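Long-range contact in AtxE2 (Asticcacaulis excentricus, PDB 5TXE), which hydrolyses the isopeptide bond of the lasso peptides astexin-2 and astexin-3, recognising their threaded fold and converting them to linear peptides: residues A[112-124]-A[211-225]. The protein carries 1 engineered substitution. Numbering follows the deposited sequence.
Sequences TIPSWGYARNAPS and ERFHPLTGARPRVLE
Tyr118 lays one face of its ring against Arg222, a cation-pi contact with Arg222 CZ over the face, 4.5 Å from the Tyr118 ring centroid. The guanidinium does not lie flat on the ring: the two planes stand 79° apart, and Arg222 NE sits 3.8 Å above the centre of the Tyr118 ring. Bends at chi2 and chi3 fold the arginine over the ring, leaving its NE buried with no hydrogen-bonding partner. Arg222 NH2 also comes within 2.7 Å of Asn121 OD1, while Asn121 ND2 is hydrogen-bonded to the backbone of the bound astexin.

With CG anti to its carbonyl carbon (chi1 -61°), Tyr118 carries its hydroxyl to the start of 211-225, where Tyr118 OH donates to Glu211 O at 2.7 Å. Leu224 CD2 adds an apolar contact with Tyr118 CD1. A leucine in place of Tyr118 would probably leave Glu211 O without this donor and deprive the Arg222 guanidinium of the aromatic face that its NE edge meets.

The backbones meet in a single beta bridge between Tyr118 and Leu224, framed by two hydrogen bonds: Ala119 N to Val223 O (3.0 Å, nearly straight at 169°) and Glu225 N to Gly117 O (2.9 Å). A water accepting from Arg120 N donates to Val223 O as well. Glu225, bent at chi2, brings Glu225 OE2 to 3.4 Å from Ala119 CA, whereas its OE1 bonds to Ile227 N.

The contact lies beside the catalytic site, the Thr217 side chain about 6 Å from that of Glu610, probably of the charge relay system. It joins the loop between strands 100-104 and 133-134, whose Trp116 stacks on the astexin, to the loop linking helix 190-202 with strand 230-235. Phe192 of that helix packs against Ala119 and Val223, and Arg565 of helix 563-570 touches Tyr118.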
loop_
_atom_site.group_PDB
_atom_site.type_symbol
_atom_site.label_atom_id
_atom_site.label_comp_id
_atom_site.label_asym_id
_atom_site.label_seq_id
_atom_site.Cartn_x
_atom_site.Cartn_y
_atom_site.Cartn_z
ATOM N N THR A 112 -9.090 -2.162 -8.517
ATOM C CA THR A 112 -10.087 -3.121 -8.072
ATOM C C THR A 112 -9.724 -4.474 -8.585
ATOM O O THR A 112 -9.069 -4.593 -9.607
ATOM C CB THR A 112 -11.546 -2.805 -8.576
ATOM O OG1 THR A 112 -11.617 -2.747 -10.002
ATOM C CG2 THR A 112 -12.044 -1.498 -7.986
ATOM N N ILE A 113 -10.119 -5.503 -7.854
ATOM C CA ILE A 113 -9.905 -6.905 -8.263
ATOM C C ILE A 113 -11.081 -7.784 -7.826
ATOM O O ILE A 113 -11.869 -7.389 -6.927
ATOM C CB ILE A 113 -8.632 -7.522 -7.594
ATOM C CG1 ILE A 113 -8.719 -7.462 -6.061
ATOM C CG2 ILE A 113 -7.353 -6.861 -8.062
ATOM C CD1 ILE A 113 -7.747 -8.439 -5.361
ATOM N N PRO A 114 -11.201 -8.983 -8.418
ATOM C CA PRO A 114 -12.096 -9.985 -7.878
ATOM C C PRO A 114 -11.527 -10.465 -6.548
ATOM O O PRO A 114 -10.336 -10.538 -6.409
ATOM C CB PRO A 114 -12.029 -11.124 -8.892
ATOM C CG PRO A 114 -11.429 -10.549 -10.126
ATOM C CD PRO A 114 -10.534 -9.428 -9.656
ATOM N N SER A 115 -12.390 -10.757 -5.589
ATOM C CA SER A 115 -12.025 -11.362 -4.300
ATOM C C SER A 115 -13.257 -12.039 -3.717
ATOM O O SER A 115 -14.391 -11.554 -3.903
ATOM C CB SER A 115 -11.608 -10.335 -3.272
ATOM O OG SER A 115 -10.396 -9.684 -3.628
ATOM N N TRP A 116 -12.994 -13.137 -2.992
ATOM C CA TRP A 116 -13.986 -13.869 -2.218
ATOM C C TRP A 116 -15.072 -14.483 -3.035
ATOM O O TRP A 116 -16.153 -14.784 -2.506
ATOM C CB TRP A 116 -14.639 -12.956 -1.208
ATOM C CG TRP A 116 -13.659 -12.126 -0.381
ATOM C CD1 TRP A 116 -13.432 -10.814 -0.480
ATOM C CD2 TRP A 116 -12.863 -12.595 0.711
ATOM N NE1 TRP A 116 -12.519 -10.408 0.481
ATOM C CE2 TRP A 116 -12.157 -11.497 1.222
ATOM C CE3 TRP A 116 -12.662 -13.844 1.282
ATOM C CZ2 TRP A 116 -11.268 -11.619 2.296
ATOM C CZ3 TRP A 116 -11.804 -13.963 2.335
ATOM C CH2 TRP A 116 -11.107 -12.862 2.838
ATOM N N GLY A 117 -14.843 -14.607 -4.334
ATOM C CA GLY A 117 -15.907 -15.035 -5.223
ATOM C C GLY A 117 -16.776 -13.935 -5.788
ATOM O O GLY A 117 -17.692 -14.211 -6.610
ATOM N N TYR A 118 -16.469 -12.688 -5.436
ATOM C CA TYR A 118 -17.068 -11.543 -6.093
ATOM C C TYR A 118 -16.238 -11.139 -7.316
ATOM O O TYR A 118 -15.006 -11.138 -7.285
ATOM C CB TYR A 118 -17.166 -10.339 -5.139
ATOM C CG TYR A 118 -18.028 -10.631 -3.939
ATOM C CD1 TYR A 118 -19.365 -11.020 -4.088
ATOM C CD2 TYR A 118 -17.516 -10.551 -2.665
ATOM C CE1 TYR A 118 -20.161 -11.296 -3.009
ATOM C CE2 TYR A 118 -18.325 -10.800 -1.575
ATOM C CZ TYR A 118 -19.652 -11.199 -1.754
ATOM O OH TYR A 118 -20.490 -11.500 -0.684
ATOM N N ALA A 119 -16.922 -10.725 -8.369
ATOM C CA ALA A 119 -16.235 -10.239 -9.570
ATOM C C ALA A 119 -15.486 -8.913 -9.366
ATOM O O ALA A 119 -14.485 -8.627 -10.036
ATOM C CB ALA A 119 -17.223 -10.113 -10.717
ATOM N N ARG A 120 -15.941 -8.125 -8.402
ATOM C CA ARG A 120 -15.277 -6.903 -8.065
ATOM C C ARG A 120 -15.459 -6.559 -6.597
ATOM O O ARG A 120 -16.507 -6.181 -6.216
ATOM C CB ARG A 120 -15.863 -5.769 -8.882
ATOM C CG ARG A 120 -15.075 -4.493 -8.692
ATOM C CD ARG A 120 -15.357 -3.502 -9.777
ATOM N NE ARG A 120 -16.572 -2.772 -9.452
ATOM C CZ ARG A 120 -17.212 -1.996 -10.329
ATOM N NH1 ARG A 120 -16.753 -1.868 -11.584
ATOM N NH2 ARG A 120 -18.313 -1.352 -9.955
ATOM N N ASN A 121 -14.424 -6.697 -5.779
ATOM C CA ASN A 121 -14.544 -6.450 -4.362
ATOM C C ASN A 121 -14.687 -4.927 -4.164
ATOM O O ASN A 121 -14.415 -4.163 -5.072
ATOM C CB ASN A 121 -13.295 -7.010 -3.653
ATOM C CG ASN A 121 -13.462 -7.164 -2.133
ATOM O OD1 ASN A 121 -14.577 -7.325 -1.621
ATOM N ND2 ASN A 121 -12.331 -7.103 -1.403
ATOM N N ALA A 122 -15.081 -4.478 -2.985
ATOM C CA ALA A 122 -15.013 -3.046 -2.733
ATOM C C ALA A 122 -13.556 -2.540 -2.948
ATOM O O ALA A 122 -12.626 -3.223 -2.616
ATOM C CB ALA A 122 -15.480 -2.733 -1.331
ATOM N N PRO A 123 -13.386 -1.359 -3.531
ATOM C CA PRO A 123 -12.070 -0.783 -3.704
ATOM C C PRO A 123 -11.364 -0.538 -2.365
ATOM O O PRO A 123 -11.998 -0.106 -1.416
ATOM C CB PRO A 123 -12.329 0.548 -4.358
ATOM C CG PRO A 123 -13.742 0.581 -4.764
ATOM C CD PRO A 123 -14.472 -0.479 -4.016
ATOM N N SER A 124 -10.072 -0.856 -2.288
ATOM C CA SER A 124 -9.308 -0.570 -1.099
ATOM C C SER A 124 -9.271 0.951 -0.954
ATOM O O SER A 124 -9.176 1.455 0.136
ATOM C CB SER A 124 -7.910 -1.144 -1.229
ATOM O OG SER A 124 -7.204 -0.371 -2.205
ATOM N N GLU A 211 -25.360 -14.867 0.027
ATOM C CA GLU A 211 -23.931 -14.763 -0.220
ATOM C C GLU A 211 -23.584 -13.605 -1.153
ATOM O O GLU A 211 -22.395 -13.311 -1.308
ATOM C CB GLU A 211 -23.360 -16.117 -0.768
ATOM C CG GLU A 211 -23.646 -16.462 -2.275
ATOM C CD GLU A 211 -25.016 -17.122 -2.592
ATOM O OE1 GLU A 211 -25.822 -17.418 -1.650
ATOM O OE2 GLU A 211 -25.290 -17.365 -3.805
ATOM N N ARG A 212 -24.559 -12.956 -1.765
ATOM C CA ARG A 212 -24.243 -11.822 -2.637
ATOM C C ARG A 212 -24.012 -10.491 -1.891
ATOM O O ARG A 212 -23.502 -9.559 -2.474
ATOM C CB ARG A 212 -25.308 -11.640 -3.698
ATOM C CG ARG A 212 -25.528 -12.864 -4.610
ATOM C CD ARG A 212 -26.778 -12.694 -5.437
ATOM N NE ARG A 212 -27.942 -12.587 -4.579
ATOM C CZ ARG A 212 -29.167 -12.259 -5.009
ATOM N NH1 ARG A 212 -29.381 -11.999 -6.297
ATOM N NH2 ARG A 212 -30.185 -12.209 -4.152
ATOM N N PHE A 213 -24.321 -10.434 -0.599
ATOM C CA PHE A 213 -24.302 -9.176 0.114
ATOM C C PHE A 213 -23.112 -8.943 0.986
ATOM O O PHE A 213 -22.576 -9.859 1.601
ATOM C CB PHE A 213 -25.527 -9.052 0.995
ATOM C CG PHE A 213 -26.786 -8.762 0.243
ATOM C CD1 PHE A 213 -27.479 -9.762 -0.392
ATOM C CD2 PHE A 213 -27.267 -7.475 0.159
ATOM C CE1 PHE A 213 -28.627 -9.467 -1.112
ATOM C CE2 PHE A 213 -28.428 -7.187 -0.491
ATOM C CZ PHE A 213 -29.091 -8.181 -1.149
ATOM N N HIS A 214 -22.717 -7.673 1.067
ATOM C CA HIS A 214 -21.663 -7.208 1.953
ATOM C C HIS A 214 -22.159 -5.886 2.548
ATOM O O HIS A 214 -21.898 -4.827 2.019
ATOM C CB HIS A 214 -20.332 -7.044 1.188
ATOM C CG HIS A 214 -19.173 -6.703 2.078
ATOM N ND1 HIS A 214 -18.592 -5.450 2.125
ATOM C CD2 HIS A 214 -18.521 -7.445 2.997
ATOM C CE1 HIS A 214 -17.593 -5.454 2.986
ATOM N NE2 HIS A 214 -17.539 -6.648 3.547
ATOM N N PRO A 215 -22.918 -5.955 3.629
ATOM C CA PRO A 215 -23.683 -4.836 4.149
ATOM C C PRO A 215 -22.849 -3.630 4.535
ATOM O O PRO A 215 -23.283 -2.455 4.392
ATOM C CB PRO A 215 -24.366 -5.398 5.356
ATOM C CG PRO A 215 -24.354 -6.882 5.201
ATOM C CD PRO A 215 -23.254 -7.246 4.245
ATOM N N LEU A 216 -21.645 -3.887 4.996
ATOM C CA LEU A 216 -20.776 -2.800 5.376
ATOM C C LEU A 216 -20.675 -1.763 4.299
ATOM O O LEU A 216 -20.741 -0.533 4.585
ATOM C CB LEU A 216 -19.364 -3.289 5.725
ATOM C CG LEU A 216 -18.489 -2.277 6.480
ATOM C CD1 LEU A 216 -18.978 -2.094 7.886
ATOM C CD2 LEU A 216 -17.031 -2.721 6.466
ATOM N N THR A 217 -20.563 -2.240 3.071
ATOM C CA THR A 217 -20.359 -1.369 1.949
ATOM C C THR A 217 -21.589 -1.047 1.116
ATOM O O THR A 217 -21.517 -0.178 0.291
ATOM C CB THR A 217 -19.256 -1.907 1.031
ATOM O OG1 THR A 217 -19.619 -3.164 0.559
ATOM C CG2 THR A 217 -17.877 -2.083 1.817
ATOM N N GLY A 218 -22.722 -1.704 1.322
ATOM C CA GLY A 218 -23.904 -1.337 0.545
ATOM C C GLY A 218 -24.976 -2.400 0.633
ATOM O O GLY A 218 -24.716 -3.560 0.995
ATOM N N ALA A 219 -26.161 -2.001 0.218
ATOM C CA ALA A 219 -27.367 -2.778 0.409
ATOM C C ALA A 219 -27.882 -3.408 -0.867
ATOM O O ALA A 219 -29.073 -3.596 -1.014
ATOM C CB ALA A 219 -28.424 -1.883 1.008
ATOM N N ARG A 220 -26.982 -3.738 -1.778
ATOM C CA ARG A 220 -27.302 -4.379 -3.038
ATOM C C ARG A 220 -26.494 -5.648 -3.181
ATOM O O ARG A 220 -25.394 -5.751 -2.660
ATOM C CB ARG A 220 -26.985 -3.485 -4.214
ATOM C CG ARG A 220 -27.790 -2.207 -4.300
ATOM C CD ARG A 220 -27.362 -1.372 -5.553
ATOM N NE ARG A 220 -27.819 -1.959 -6.825
ATOM C CZ ARG A 220 -29.047 -1.815 -7.321
ATOM N NH1 ARG A 220 -29.978 -1.094 -6.691
ATOM N NH2 ARG A 220 -29.350 -2.355 -8.495
ATOM N N PRO A 221 -27.041 -6.642 -3.894
ATOM C CA PRO A 221 -26.264 -7.829 -4.155
ATOM C C PRO A 221 -25.089 -7.448 -5.057
ATOM O O PRO A 221 -25.254 -6.579 -5.909
ATOM C CB PRO A 221 -27.218 -8.726 -4.927
ATOM C CG PRO A 221 -28.558 -8.143 -4.780
ATOM C CD PRO A 221 -28.332 -6.694 -4.574
ATOM N N ARG A 222 -23.944 -8.096 -4.861
ATOM C CA ARG A 222 -22.791 -7.956 -5.742
ATOM C C ARG A 222 -22.843 -9.024 -6.826
ATOM O O ARG A 222 -23.481 -10.083 -6.663
ATOM C CB ARG A 222 -21.509 -8.130 -4.922
ATOM C CG ARG A 222 -21.510 -7.201 -3.745
ATOM C CD ARG A 222 -20.319 -6.315 -3.340
ATOM N NE ARG A 222 -19.174 -7.009 -2.760
ATOM C CZ ARG A 222 -18.269 -6.507 -1.892
ATOM N NH1 ARG A 222 -18.352 -5.298 -1.320
ATOM N NH2 ARG A 222 -17.250 -7.287 -1.543
ATOM N N VAL A 223 -22.122 -8.775 -7.898
ATOM C CA VAL A 223 -21.982 -9.710 -8.966
ATOM C C VAL A 223 -20.988 -10.775 -8.529
ATOM O O VAL A 223 -19.859 -10.463 -8.115
ATOM C CB VAL A 223 -21.388 -9.022 -10.214
ATOM C CG1 VAL A 223 -21.069 -10.038 -11.293
ATOM C CG2 VAL A 223 -22.328 -7.912 -10.735
ATOM N N LEU A 224 -21.381 -12.028 -8.676
ATOM C CA LEU A 224 -20.512 -13.195 -8.382
ATOM C C LEU A 224 -19.690 -13.597 -9.605
ATOM O O LEU A 224 -20.181 -13.574 -10.729
ATOM C CB LEU A 224 -21.377 -14.387 -7.990
ATOM C CG LEU A 224 -22.276 -14.109 -6.773
ATOM C CD1 LEU A 224 -23.257 -15.279 -6.531
ATOM C CD2 LEU A 224 -21.430 -13.838 -5.529
ATOM N N GLU A 225 -18.469 -14.045 -9.369
ATOM C CA GLU A 225 -17.750 -14.857 -10.357
ATOM C C GLU A 225 -18.590 -16.091 -10.731
ATOM O O GLU A 225 -19.361 -16.549 -9.911
ATOM C CB GLU A 225 -16.420 -15.275 -9.746
ATOM C CG GLU A 225 -15.402 -14.149 -9.687
ATOM C CD GLU A 225 -15.013 -13.663 -11.082
ATOM O OE1 GLU A 225 -15.312 -14.347 -12.101
ATOM O OE2 GLU A 225 -14.380 -12.598 -11.176
HETATM O O HOH W 1 -18.653 -8.059 -7.629
#